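Local coordinates for protein maleate cis-trans isomerase (Pseudomonas putida, PDB 4FQ5) that probably catalyses the cis-trans isomerization of maleate to fumarate, working as a member of the maleate isomerase family, at residues S37-E42 with A192-D197; P46-A51 with A244-T249; A102-I107 with T158-P163; R183-S188 with P202-S207; I216-A221 with N228-V233. The protein carries 1 engineered substitution. All coordinates share one frame; numbering follows the deposited sequence.

Interactions 2, 3 and 5 are buried, interaction 1 is partly so, and interaction 4 lies at the surface. Interactions 1 and 2 share helix 41-52: its leading loop reaches the bound maleate, while its later turns pack against helix 244-255. Interactions 4 and 5 adjoin, with I205 wedged against I218 and V233 on the same sheet. N38 of interaction 1 and Y160, L104 and V105 of interaction 3 donate to maleate, C103 binds it covalently, and A221 of interaction 5 only lies beside it. The segments of interactions 1, 2 and 5 meet chiefly through apolar side chains, whereas interaction 4 adds an arginine-to-carbonyl hydrogen bond to a small greasy patch.

Interaction 1 (S37-E42 with A192-D197); sequences SNITME and AVAAHD. With MAE (maleic acid), chain C.
I39 and A194 meet between the short helix 190-194 and the loop entering helix 41-52, a loop shaped by an Asx motif at N38 and forming part of the maleate pocket. The outer branch of I39 lies against a single methyl: CD1 of I39 is 3.7 Å from CB of A194, and CG1 stays close behind. With chi1 at 54°, CG1 sits between the backbone N and the carbonyl carbon, which swings the branch over to A194, whose own CB points back at the loop. T40 borders this patch more loosely, and its OG1 is hydrogen-bonded to the backbone O of Q223. R29 of the second subunit also packs on I39.

N38 faces the ligand, not the helix. Its OD1 accepts from the backbone N of M41 at 2.9 Å, with the donor in the carbonyl plane. That bond fixes the turn of the amide and leaves the NH2 end aimed at the carboxylate, so N38 ties M41, at the entry to the helix, to the substrate. A leucine here would probably leave M41 N without its acceptor and the ligand carboxylate short of one donor. Nearby, N190 adds another hydrogen bond to maleate. The bond from N38 is short and fairly straight: ND2 of N38 lies 2.7 Å from O1 of maleate, with an angle of 160° at the hydrogen.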
# COMPACT_ATOMS: atom_id res chain seq x y z
N SER A 37 0.40 -3.38 -27.72
CA SER A 37 0.70 -1.96 -27.49
C SER A 37 -0.10 -1.35 -26.34
O SER A 37 0.11 -0.18 -25.98
CB SER A 37 0.44 -1.17 -28.77
OG SER A 37 -0.91 -1.30 -29.15
N ASN A 38 -1.03 -2.12 -25.78
CA ASN A 38 -1.86 -1.64 -24.68
C ASN A 38 -1.04 -1.57 -23.39
O ASN A 38 -0.35 -2.53 -23.03
CB ASN A 38 -3.11 -2.51 -24.50
CG ASN A 38 -4.10 -1.93 -23.51
OD1 ASN A 38 -3.87 -1.96 -22.30
ND2 ASN A 38 -5.21 -1.40 -24.01
N ILE A 39 -1.11 -0.43 -22.70
CA ILE A 39 -0.44 -0.23 -21.42
C ILE A 39 -1.43 0.11 -20.30
O ILE A 39 -1.13 -0.04 -19.12
CB ILE A 39 0.65 0.88 -21.49
CG1 ILE A 39 0.08 2.19 -22.04
CG2 ILE A 39 1.85 0.41 -22.30
CD1 ILE A 39 0.84 3.42 -21.59
N THR A 40 -2.62 0.56 -20.69
CA THR A 40 -3.59 1.10 -19.74
C THR A 40 -4.34 0.01 -18.97
O THR A 40 -4.62 0.19 -17.78
CB THR A 40 -4.54 2.09 -20.43
OG1 THR A 40 -3.77 3.15 -20.99
CG2 THR A 40 -5.57 2.68 -19.46
N MET A 41 -4.67 -1.10 -19.62
CA MET A 41 -5.32 -2.20 -18.93
C MET A 41 -4.46 -2.71 -17.77
O MET A 41 -4.96 -2.93 -16.66
CB MET A 41 -5.67 -3.36 -19.87
CG MET A 41 -6.58 -4.41 -19.24
SD MET A 41 -8.35 -4.03 -19.35
CE MET A 41 -8.42 -2.34 -18.81
N GLU A 42 -3.17 -2.87 -18.04
CA GLU A 42 -2.20 -3.27 -17.03
C GLU A 42 -1.88 -2.18 -15.99
O GLU A 42 -1.13 -2.42 -15.05
CB GLU A 42 -0.92 -3.78 -17.70
CG GLU A 42 -1.10 -5.15 -18.35
CD GLU A 42 -0.09 -5.43 -19.44
OE1 GLU A 42 0.28 -4.51 -20.21
OE2 GLU A 42 0.36 -6.59 -19.52
N ALA A 192 -0.59 6.55 -29.20
CA ALA A 192 -1.13 7.90 -29.09
C ALA A 192 -2.41 7.93 -28.25
O ALA A 192 -2.65 8.89 -27.52
CB ALA A 192 -1.36 8.52 -30.46
N VAL A 193 -3.21 6.86 -28.33
CA VAL A 193 -4.42 6.75 -27.49
C VAL A 193 -4.04 6.75 -26.01
O VAL A 193 -4.69 7.43 -25.19
CB VAL A 193 -5.25 5.49 -27.83
CG1 VAL A 193 -6.39 5.29 -26.84
CG2 VAL A 193 -5.80 5.55 -29.25
N ALA A 194 -2.98 6.02 -25.66
CA ALA A 194 -2.46 6.00 -24.29
C ALA A 194 -1.97 7.37 -23.82
O ALA A 194 -1.98 7.66 -22.62
CB ALA A 194 -1.35 4.97 -24.15
N ALA A 195 -1.55 8.21 -24.76
CA ALA A 195 -0.99 9.53 -24.44
C ALA A 195 -2.06 10.60 -24.23
O ALA A 195 -1.74 11.71 -23.80
CB ALA A 195 0.01 9.96 -25.50
N HIS A 196 -3.32 10.28 -24.53
CA HIS A 196 -4.43 11.22 -24.35
C HIS A 196 -4.61 11.57 -22.90
O HIS A 196 -4.77 10.69 -22.05
CB HIS A 196 -5.73 10.66 -24.93
CG HIS A 196 -6.92 11.58 -24.73
ND1 HIS A 196 -7.16 12.64 -25.52
CD2 HIS A 196 -7.94 11.56 -23.78
CE1 HIS A 196 -8.27 13.27 -25.10
NE2 HIS A 196 -8.75 12.60 -24.04
N ASP A 197 -4.59 12.87 -22.62
CA ASP A 197 -4.70 13.38 -21.26
C ASP A 197 -6.09 13.11 -20.69
O ASP A 197 -7.08 13.63 -21.21
CB ASP A 197 -4.37 14.88 -21.25
CG ASP A 197 -4.21 15.45 -19.84
OD1 ASP A 197 -4.76 14.89 -18.86
OD2 ASP A 197 -3.54 16.48 -19.73
C1 MAE C . -7.27 -1.00 -26.76
O1 MAE C . -6.06 -1.07 -26.51
O2 MAE C . -8.00 -0.08 -26.38
C2 MAE C . -7.86 -2.08 -27.58
C3 MAE C . -9.16 -2.32 -27.68
C4 MAE C . -10.22 -1.57 -26.97
O3 MAE C . -10.99 -0.89 -27.64
O4 MAE C . -10.37 -1.66 -25.75

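Interaction 2 (P46-A51 with A244-T249); sequences PALLKA and AAVATT
L48 pushes its CD2 methyl into the angle between V246 and T249, and this is the close part of the contact. CD2 of L48 stands 3.9 Å from CG2 of T249 and 4.2 Å from CG2 of V246, and the leucine meets both side chains at about a right angle. The exact place of the T249 side chain is doubtful, since its methyl comes too near a backbone oxygen of its own helix. V246 holds CG2 on the side of its backbone N, anti to the carbonyl carbon (chi1 156° for CG1), which turns that methyl to the leucine.

Away from L48 the fit slackens. CD1 of L49 comes no nearer than 4.2 Å to OG1 of T249, a buried hydroxyl for which the model offers no partner, though that lack shares the doubt over the side chain. K50, partly exposed, turns off from the other helix and makes a weak bond from NZ back to P46 O at 3.3 Å. T248 also looks elsewhere: its OG1 donates to A244 O at 2.8 Å, while its backbone N reaches the same oxygen from the opposite face of the carbonyl plane.

The segment axes run 10.5 Å apart with a crossing angle of -49°, both helices heading roughly the same way. Helix 41-52 rests on F60 and F62 of strand 59-67, in one parallel sheet; helix 244-255 follows strand 241-243 of the other sheet and leans on A141 of helix 138-149. The pair therefore packs together across the two halves of the subunit.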
# COMPACT_ATOMS: atom_id res chain seq x y z
N PRO A 46 -4.80 -3.19 -12.20
CA PRO A 46 -4.04 -3.28 -10.95
C PRO A 46 -4.27 -2.09 -10.00
O PRO A 46 -4.34 -2.30 -8.78
CB PRO A 46 -2.59 -3.36 -11.42
CG PRO A 46 -2.69 -4.04 -12.75
CD PRO A 46 -3.92 -3.40 -13.37
N ALA A 47 -4.39 -0.88 -10.53
CA ALA A 47 -4.70 0.28 -9.67
C ALA A 47 -5.99 0.04 -8.88
O ALA A 47 -6.00 0.20 -7.67
CB ALA A 47 -4.78 1.56 -10.49
N LEU A 48 -7.07 -0.36 -9.57
CA LEU A 48 -8.36 -0.64 -8.94
C LEU A 48 -8.28 -1.71 -7.85
O LEU A 48 -8.81 -1.53 -6.75
CB LEU A 48 -9.40 -1.09 -9.98
CG LEU A 48 -10.42 -0.16 -10.66
CD1 LEU A 48 -10.69 1.14 -9.91
CD2 LEU A 48 -10.10 0.09 -12.12
N LEU A 49 -7.63 -2.82 -8.16
CA LEU A 49 -7.55 -3.95 -7.24
C LEU A 49 -6.61 -3.66 -6.06
O LEU A 49 -6.81 -4.20 -4.96
CB LEU A 49 -7.18 -5.23 -8.00
CG LEU A 49 -8.30 -6.19 -8.46
CD1 LEU A 49 -9.70 -5.58 -8.50
CD2 LEU A 49 -7.99 -6.89 -9.78
N LYS A 50 -5.61 -2.82 -6.28
CA LYS A 50 -4.74 -2.30 -5.22
C LYS A 50 -5.55 -1.48 -4.22
O LYS A 50 -5.38 -1.61 -3.01
CB LYS A 50 -3.66 -1.39 -5.82
CG LYS A 50 -2.27 -1.56 -5.24
CD LYS A 50 -1.35 -2.30 -6.21
CE LYS A 50 -1.82 -3.72 -6.48
NZ LYS A 50 -1.68 -4.08 -7.92
N ALA A 51 -6.43 -0.62 -4.75
CA ALA A 51 -7.38 0.12 -3.92
C ALA A 51 -8.30 -0.82 -3.15
O ALA A 51 -8.60 -0.59 -1.98
CB ALA A 51 -8.18 1.12 -4.76
N ALA A 244 -14.69 0.77 -19.78
CA ALA A 244 -14.45 -0.64 -20.12
C ALA A 244 -13.58 -1.31 -19.05
O ALA A 244 -13.83 -2.44 -18.66
CB ALA A 244 -13.82 -0.76 -21.49
N ALA A 245 -12.56 -0.58 -18.58
CA ALA A 245 -11.65 -1.09 -17.54
C ALA A 245 -12.40 -1.34 -16.23
O ALA A 245 -12.22 -2.39 -15.61
CB ALA A 245 -10.51 -0.11 -17.31
N VAL A 246 -13.22 -0.37 -15.82
CA VAL A 246 -14.02 -0.49 -14.59
C VAL A 246 -15.03 -1.64 -14.68
O VAL A 246 -15.15 -2.43 -13.73
CB VAL A 246 -14.69 0.85 -14.21
CG1 VAL A 246 -15.93 0.63 -13.35
CG2 VAL A 246 -13.70 1.74 -13.49
N ALA A 247 -15.72 -1.74 -15.80
CA ALA A 247 -16.71 -2.81 -16.02
C ALA A 247 -16.06 -4.19 -15.96
O ALA A 247 -16.63 -5.12 -15.36
CB ALA A 247 -17.42 -2.61 -17.35
N THR A 248 -14.88 -4.31 -16.56
CA THR A 248 -14.10 -5.56 -16.57
C THR A 248 -13.74 -6.00 -15.14
O THR A 248 -13.87 -7.18 -14.80
CB THR A 248 -12.82 -5.42 -17.42
OG1 THR A 248 -13.17 -5.12 -18.78
CG2 THR A 248 -11.99 -6.70 -17.40
N THR A 249 -13.28 -5.07 -14.31
CA THR A 249 -12.91 -5.46 -12.94
C THR A 249 -14.14 -5.82 -12.13
O THR A 249 -14.11 -6.76 -11.34
CB THR A 249 -11.95 -4.48 -12.19
OG1 THR A 249 -12.61 -3.88 -11.07
CG2 THR A 249 -11.34 -3.44 -13.08

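Interaction 3 (A102-I107 with T158-P163); sequences ACLVAI and TPYMKP. With MAE (maleic acid), chain C.
Y160 and V105 close on each other beside maleate, where the ligand sits at the N-terminus of helix 104-108 and C103 holds the N-cap position. From CB the tyrosine leaves with CG beside its backbone N and anti to the carbonyl carbon (chi1 -41°), sending the ring at the helix. The ring is sandwiched: CD of P159 lies over one face, and CG2 of V105 over the other, 4.0 Å above the plane of the Y160 ring. CB of V105 makes a CH-pi contact over that same face, 4.0 Å from the centroid of the Y160 ring. Farther out, CE1 of Y160 passes 3.2 Å from maleate O3, and CZ of Y160 is the ring atom closest to CB of V105, at 3.5 Å. At the tip, OH of Y160 donates to O3 of maleate at 2.6 Å, near the plane of the ring, while CD1 of L104 flanks the same hydroxyl.

The tyrosine itself is steadied at its root by an ST turn, its N bonded to OG1 of T158. A phenylalanine in its place would probably cost maleate O3 this short hydroxyl donor.

That helix end contributes two weak bonds, V105 N to maleate O3 at 3.4 Å and L104 N to maleate O4 at 3.1 Å. Its dipole would probably favour a carboxylate here. C103, probably the nucleophile of the enzyme, is already attached to the ligand: its SG is covalently bonded to C3 of maleate at 1.9 Å.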
# COMPACT_ATOMS: atom_id res chain seq x y z
N ALA A 102 -9.12 -7.97 -22.94
CA ALA A 102 -9.12 -6.52 -22.72
C ALA A 102 -9.77 -5.64 -23.81
O ALA A 102 -10.41 -4.65 -23.49
CB ALA A 102 -7.71 -6.04 -22.42
N CYS A 103 -9.64 -5.98 -25.08
CA CYS A 103 -10.05 -5.04 -26.12
C CYS A 103 -11.53 -5.11 -26.55
O CYS A 103 -11.96 -6.00 -27.25
CB CYS A 103 -9.13 -5.16 -27.33
SG CYS A 103 -9.39 -3.98 -28.65
N LEU A 104 -12.26 -4.11 -26.12
CA LEU A 104 -13.69 -3.96 -26.37
C LEU A 104 -14.04 -3.94 -27.86
O LEU A 104 -14.92 -4.67 -28.30
CB LEU A 104 -14.18 -2.66 -25.71
CG LEU A 104 -15.54 -1.93 -25.79
CD1 LEU A 104 -16.15 -1.79 -27.18
CD2 LEU A 104 -16.56 -2.45 -24.80
N VAL A 105 -13.34 -3.11 -28.63
CA VAL A 105 -13.67 -2.91 -30.03
C VAL A 105 -13.35 -4.14 -30.91
O VAL A 105 -14.01 -4.38 -31.92
CB VAL A 105 -13.07 -1.60 -30.59
CG1 VAL A 105 -11.57 -1.73 -30.85
CG2 VAL A 105 -13.82 -1.16 -31.83
N ALA A 106 -12.34 -4.91 -30.51
CA ALA A 106 -11.95 -6.12 -31.23
C ALA A 106 -13.08 -7.14 -31.19
O ALA A 106 -13.37 -7.79 -32.20
CB ALA A 106 -10.69 -6.70 -30.62
N ILE A 107 -13.72 -7.27 -30.04
CA ILE A 107 -14.87 -8.14 -29.89
C ILE A 107 -16.07 -7.62 -30.70
O ILE A 107 -16.63 -8.34 -31.52
CB ILE A 107 -15.25 -8.35 -28.41
CG1 ILE A 107 -14.18 -9.18 -27.67
CG2 ILE A 107 -16.64 -8.96 -28.28
CD1 ILE A 107 -13.84 -10.52 -28.30
N THR A 158 -15.31 7.48 -26.97
CA THR A 158 -14.33 6.52 -27.48
C THR A 158 -13.13 7.26 -28.08
O THR A 158 -13.24 8.45 -28.40
CB THR A 158 -14.92 5.59 -28.57
OG1 THR A 158 -14.72 6.19 -29.86
CG2 THR A 158 -16.40 5.31 -28.35
N PRO A 159 -11.98 6.58 -28.23
CA PRO A 159 -10.86 7.17 -28.93
C PRO A 159 -10.76 6.76 -30.41
O PRO A 159 -9.89 7.24 -31.13
CB PRO A 159 -9.66 6.61 -28.18
CG PRO A 159 -10.10 5.24 -27.79
CD PRO A 159 -11.60 5.32 -27.57
N TYR A 160 -11.67 5.88 -30.84
CA TYR A 160 -11.58 5.24 -32.15
C TYR A 160 -11.89 6.18 -33.31
O TYR A 160 -12.53 7.22 -33.13
CB TYR A 160 -12.55 4.06 -32.27
CG TYR A 160 -12.66 3.16 -31.06
CD1 TYR A 160 -11.55 2.53 -30.51
CD2 TYR A 160 -13.91 2.89 -30.51
CE1 TYR A 160 -11.68 1.68 -29.42
CE2 TYR A 160 -14.05 2.06 -29.42
CZ TYR A 160 -12.93 1.45 -28.88
OH TYR A 160 -13.10 0.63 -27.80
N MET A 161 -11.45 5.77 -34.49
CA MET A 161 -11.94 6.31 -35.75
C MET A 161 -13.46 6.15 -35.83
O MET A 161 -14.04 5.27 -35.18
CB MET A 161 -11.27 5.61 -36.93
CG MET A 161 -9.75 5.70 -36.92
SD MET A 161 -9.10 7.37 -36.62
CE MET A 161 -9.41 8.18 -38.20
N LYS A 162 -14.10 7.01 -36.61
CA LYS A 162 -15.57 7.12 -36.64
C LYS A 162 -16.32 5.82 -37.00
O LYS A 162 -17.30 5.50 -36.34
CB LYS A 162 -15.98 8.29 -37.55
CG LYS A 162 -17.47 8.60 -37.61
CD LYS A 162 -17.70 9.81 -38.50
CE LYS A 162 -19.19 10.09 -38.70
NZ LYS A 162 -19.38 11.31 -39.53
N PRO A 163 -15.87 5.09 -38.05
CA PRO A 163 -16.53 3.82 -38.43
C PRO A 163 -16.56 2.79 -37.30
O PRO A 163 -17.59 2.15 -37.06
CB PRO A 163 -15.67 3.29 -39.58
CG PRO A 163 -15.02 4.51 -40.15
CD PRO A 163 -14.78 5.43 -38.99
C1 MAE C . -7.27 -1.00 -26.76
O1 MAE C . -6.06 -1.07 -26.51
O2 MAE C . -8.00 -0.08 -26.38
C2 MAE C . -7.86 -2.08 -27.58
C3 MAE C . -9.16 -2.32 -27.68
C4 MAE C . -10.22 -1.57 -26.97
O3 MAE C . -10.99 -0.89 -27.64
O4 MAE C . -10.37 -1.66 -25.75

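Interaction 4 (R183-S188 with P202-S207); sequences RALEIS and PGIIAS
R183 and L185 reach from the end of strand 178-184 to the C-terminal part of the short helix 201-206, meeting I204 and S207. Taking that helix in order, P202 faces V233 and Q236 of helix 230-237, and G203 supplies backbone alone. I204 is the apolar centre of the contact. Its CD1 lies 3.9 Å from CD2 of L185, methyl to methyl, and its other branch, CG2, runs alongside the arginine stem at 4.3 Å from CG of R183. The two branches thus serve two partners on the strand side, one hydrophobic throughout and one only in its aliphatic part. I205 turns away to the interior, against I218, and A206 continues the helix with its N bonded to P202 O.

S207 is the first residue to leave helical geometry. Its hydroxyl folds back on the helix, with the carbonyl oxygens of both G203 and I204 within reach of OG, and its own carbonyl points out to the strand. There NH2 of R183 donates to O of S207 at 3.0 Å. The bond is bent, 135° at the hydrogen, and the oxygen lies 28° out of the guanidinium plane. A bend at chi2 of R183 (-81°) lets the aliphatic stem pass I204 and brings the guanidinium to S207 O. D181 makes a long, weak ion pair with the same nitrogen.

The chemistry suits a partly exposed edge: a small greasy patch joins strand to helix, and a positive group is set at the helix C-terminus, where the partial negative charge of the carbonyls would probably help to hold it.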
# COMPACT_ATOMS: atom_id res chain seq x y z
N ARG A 183 -19.03 10.54 -28.54
CA ARG A 183 -17.89 11.24 -29.14
C ARG A 183 -16.80 10.25 -29.50
O ARG A 183 -16.56 9.30 -28.77
CB ARG A 183 -17.31 12.30 -28.19
CG ARG A 183 -18.23 13.46 -27.87
CD ARG A 183 -18.24 14.54 -28.95
NE ARG A 183 -19.14 15.64 -28.59
CZ ARG A 183 -20.45 15.65 -28.82
NH1 ARG A 183 -21.05 14.62 -29.41
NH2 ARG A 183 -21.18 16.70 -28.44
N ALA A 184 -16.13 10.51 -30.62
CA ALA A 184 -15.02 9.69 -31.08
C ALA A 184 -13.81 10.59 -31.28
O ALA A 184 -13.87 11.55 -32.05
CB ALA A 184 -15.39 9.00 -32.38
N LEU A 185 -12.71 10.28 -30.60
CA LEU A 185 -11.50 11.11 -30.68
C LEU A 185 -10.70 10.89 -31.96
O LEU A 185 -9.83 11.69 -32.28
CB LEU A 185 -10.61 10.90 -29.45
CG LEU A 185 -11.23 11.17 -28.08
CD1 LEU A 185 -10.19 10.93 -27.00
CD2 LEU A 185 -11.81 12.58 -27.97
N GLU A 186 -11.01 9.81 -32.67
CA GLU A 186 -10.37 9.48 -33.95
C GLU A 186 -8.85 9.42 -33.87
O GLU A 186 -8.15 10.07 -34.64
CB GLU A 186 -10.80 10.45 -35.06
CG GLU A 186 -12.30 10.50 -35.29
CD GLU A 186 -12.68 11.20 -36.58
OE1 GLU A 186 -11.78 11.52 -37.40
OE2 GLU A 186 -13.89 11.43 -36.79
N ILE A 187 -8.36 8.63 -32.92
CA ILE A 187 -6.93 8.40 -32.75
C ILE A 187 -6.70 6.90 -32.94
O ILE A 187 -7.12 6.09 -32.11
CB ILE A 187 -6.45 8.83 -31.34
CG1 ILE A 187 -6.80 10.30 -31.08
CG2 ILE A 187 -4.96 8.59 -31.18
CD1 ILE A 187 -6.51 10.77 -29.66
N SER A 188 -6.05 6.52 -34.04
CA SER A 188 -5.89 5.10 -34.39
C SER A 188 -4.55 4.52 -33.93
O SER A 188 -4.43 3.30 -33.74
CB SER A 188 -6.10 4.87 -35.89
OG SER A 188 -5.15 5.59 -36.65
N PRO A 202 -13.28 15.42 -18.64
CA PRO A 202 -14.40 16.16 -18.06
C PRO A 202 -14.98 17.24 -18.99
O PRO A 202 -16.19 17.41 -19.04
CB PRO A 202 -13.79 16.78 -16.80
CG PRO A 202 -12.72 15.81 -16.41
CD PRO A 202 -12.12 15.38 -17.72
N GLY A 203 -14.12 17.94 -19.73
CA GLY A 203 -14.57 18.98 -20.65
C GLY A 203 -15.27 18.43 -21.88
O GLY A 203 -16.21 19.03 -22.39
N ILE A 204 -14.79 17.28 -22.37
CA ILE A 204 -15.45 16.57 -23.47
C ILE A 204 -16.86 16.16 -23.05
O ILE A 204 -17.83 16.41 -23.77
CB ILE A 204 -14.60 15.35 -23.93
CG1 ILE A 204 -13.37 15.84 -24.70
CG2 ILE A 204 -15.44 14.40 -24.78
CD1 ILE A 204 -12.25 14.83 -24.82
N ILE A 205 -16.97 15.55 -21.87
CA ILE A 205 -18.25 15.09 -21.36
C ILE A 205 -19.20 16.27 -21.06
O ILE A 205 -20.42 16.17 -21.29
CB ILE A 205 -18.07 14.15 -20.15
CG1 ILE A 205 -17.51 12.80 -20.64
CG2 ILE A 205 -19.38 13.94 -19.39
CD1 ILE A 205 -17.03 11.87 -19.55
N ALA A 206 -18.64 17.38 -20.59
CA ALA A 206 -19.40 18.62 -20.36
C ALA A 206 -20.04 19.15 -21.65
O ALA A 206 -21.12 19.73 -21.61
CB ALA A 206 -18.51 19.68 -19.73
N SER A 207 -19.36 18.96 -22.78
CA SER A 207 -19.87 19.42 -24.07
C SER A 207 -20.70 18.35 -24.79
O SER A 207 -20.91 18.41 -26.00
CB SER A 207 -18.72 19.91 -24.95
OG SER A 207 -17.76 18.89 -25.16

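Interaction 5 (I216-A221 with N228-V233); sequences IVISAA and NAITMV. Engineered in segment 216-221: A221 (natural residue Cys). With MAE (maleic acid), chain C.
I218 is the bump of this contact, and the hollow that takes it lies on helix 230-237 and the residue before it, edged by A229, I230 and V233. The isoleucine is stretched out, CG1 anti to its backbone N (chi1 -169°), which drives CD1 deep. That methyl of I218 settles 3.8 Å from CG2 of V233 and 4.1 Å from CB of A229, residues one turn apart and joined by the backbone bond from V233 N to A229 O. The small A229 and the branched V233 thus flank CD1. The shorter branch fills the third side: CG2 of I218 rests 4.1 Å from CG1 of I230. I216, a little farther off, faces the same helix, while I205 of helix 201-206 closes in on V233.

At I218 the chain turns a corner and runs on to the pocket. S219 braces this run, its OG donating to A221 O at 2.6 Å. A221 is an engineered substitution for a cysteine that is probably the proton donor of the enzyme; its CB lies 3.8 Å from O3 of maleate.

The arrangement is that of a beta-alpha-beta unit, strand 215-217, helix 230-237 and strand 241-243, in which the helix packs on its parallel sheet and the loop after the first strand, at its C-terminal end, supplies a residue of the maleate pocket.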
# COMPACT_ATOMS: atom_id res chain seq x y z
N ILE A 216 -22.81 7.24 -17.95
CA ILE A 216 -21.83 7.77 -18.88
C ILE A 216 -20.68 6.77 -19.00
O ILE A 216 -20.11 6.34 -17.98
CB ILE A 216 -21.29 9.15 -18.43
CG1 ILE A 216 -22.43 10.18 -18.42
CG2 ILE A 216 -20.16 9.62 -19.34
CD1 ILE A 216 -22.16 11.39 -17.54
N VAL A 217 -20.38 6.38 -20.23
CA VAL A 217 -19.23 5.54 -20.51
C VAL A 217 -18.10 6.48 -20.89
O VAL A 217 -18.04 6.97 -22.02
CB VAL A 217 -19.51 4.52 -21.64
CG1 VAL A 217 -18.27 3.69 -21.95
CG2 VAL A 217 -20.67 3.60 -21.26
N ILE A 218 -17.23 6.74 -19.91
CA ILE A 218 -16.14 7.70 -20.07
C ILE A 218 -15.06 7.21 -21.04
O ILE A 218 -14.35 8.01 -21.65
CB ILE A 218 -15.52 8.09 -18.69
CG1 ILE A 218 -14.56 9.28 -18.82
CG2 ILE A 218 -14.83 6.89 -18.03
CD1 ILE A 218 -14.29 10.00 -17.52
N SER A 219 -14.94 5.88 -21.17
CA SER A 219 -14.09 5.27 -22.19
C SER A 219 -14.62 3.89 -22.53
O SER A 219 -14.72 3.02 -21.65
CB SER A 219 -12.63 5.17 -21.73
OG SER A 219 -11.83 4.63 -22.77
N ALA A 220 -14.98 3.70 -23.80
CA ALA A 220 -15.35 2.38 -24.30
C ALA A 220 -14.09 1.57 -24.57
O ALA A 220 -14.13 0.35 -24.63
CB ALA A 220 -16.18 2.50 -25.57
N ALA A 221 -12.98 2.28 -24.74
CA ALA A 221 -11.69 1.65 -24.99
C ALA A 221 -10.93 1.43 -23.70
O ALA A 221 -11.11 2.13 -22.70
CB ALA A 221 -10.86 2.49 -25.94
N ASN A 228 -8.52 8.19 -13.46
CA ASN A 228 -8.27 9.38 -12.65
C ASN A 228 -9.25 10.54 -12.87
O ASN A 228 -9.16 11.57 -12.18
CB ASN A 228 -6.82 9.84 -12.83
CG ASN A 228 -5.82 8.88 -12.21
OD1 ASN A 228 -6.11 8.22 -11.21
ND2 ASN A 228 -4.63 8.80 -12.79
N ALA A 229 -10.18 10.38 -13.80
CA ALA A 229 -11.20 11.40 -14.07
C ALA A 229 -12.61 10.95 -13.68
O ALA A 229 -13.55 11.74 -13.70
CB ALA A 229 -11.17 11.83 -15.53
N ILE A 230 -12.75 9.68 -13.31
CA ILE A 230 -14.06 9.08 -13.05
C ILE A 230 -14.86 9.77 -11.94
O ILE A 230 -16.04 10.10 -12.13
CB ILE A 230 -13.95 7.56 -12.78
CG1 ILE A 230 -13.60 6.82 -14.08
CG2 ILE A 230 -15.25 7.03 -12.17
CD1 ILE A 230 -13.41 5.33 -13.94
N THR A 231 -14.23 9.98 -10.79
CA THR A 231 -14.94 10.55 -9.64
C THR A 231 -15.30 12.01 -9.88
O THR A 231 -16.39 12.44 -9.51
CB THR A 231 -14.15 10.40 -8.31
OG1 THR A 231 -12.86 11.00 -8.45
CG2 THR A 231 -13.98 8.93 -7.96
N MET A 232 -14.38 12.75 -10.50
CA MET A 232 -14.62 14.14 -10.92
C MET A 232 -15.85 14.25 -11.81
O MET A 232 -16.73 15.07 -11.56
CB MET A 232 -13.41 14.69 -11.68
CG MET A 232 -12.28 15.20 -10.80
SD MET A 232 -10.79 15.45 -11.78
CE MET A 232 -9.74 16.34 -10.62
N VAL A 233 -15.91 13.40 -12.84
CA VAL A 233 -17.03 13.40 -13.79
C VAL A 233 -18.36 13.02 -13.14
O VAL A 233 -19.40 13.59 -13.47
CB VAL A 233 -16.74 12.54 -15.04
CG1 VAL A 233 -17.97 12.45 -15.93
CG2 VAL A 233 -15.57 13.13 -15.81
C1 MAE C . -7.27 -1.00 -26.76
O1 MAE C . -6.06 -1.07 -26.51
O2 MAE C . -8.00 -0.08 -26.38
C2 MAE C . -7.86 -2.08 -27.58
C3 MAE C . -9.16 -2.32 -27.68
C4 MAE C . -10.22 -1.57 -26.97
O3 MAE C . -10.99 -0.89 -27.64
O4 MAE C . -10.37 -1.66 -25.75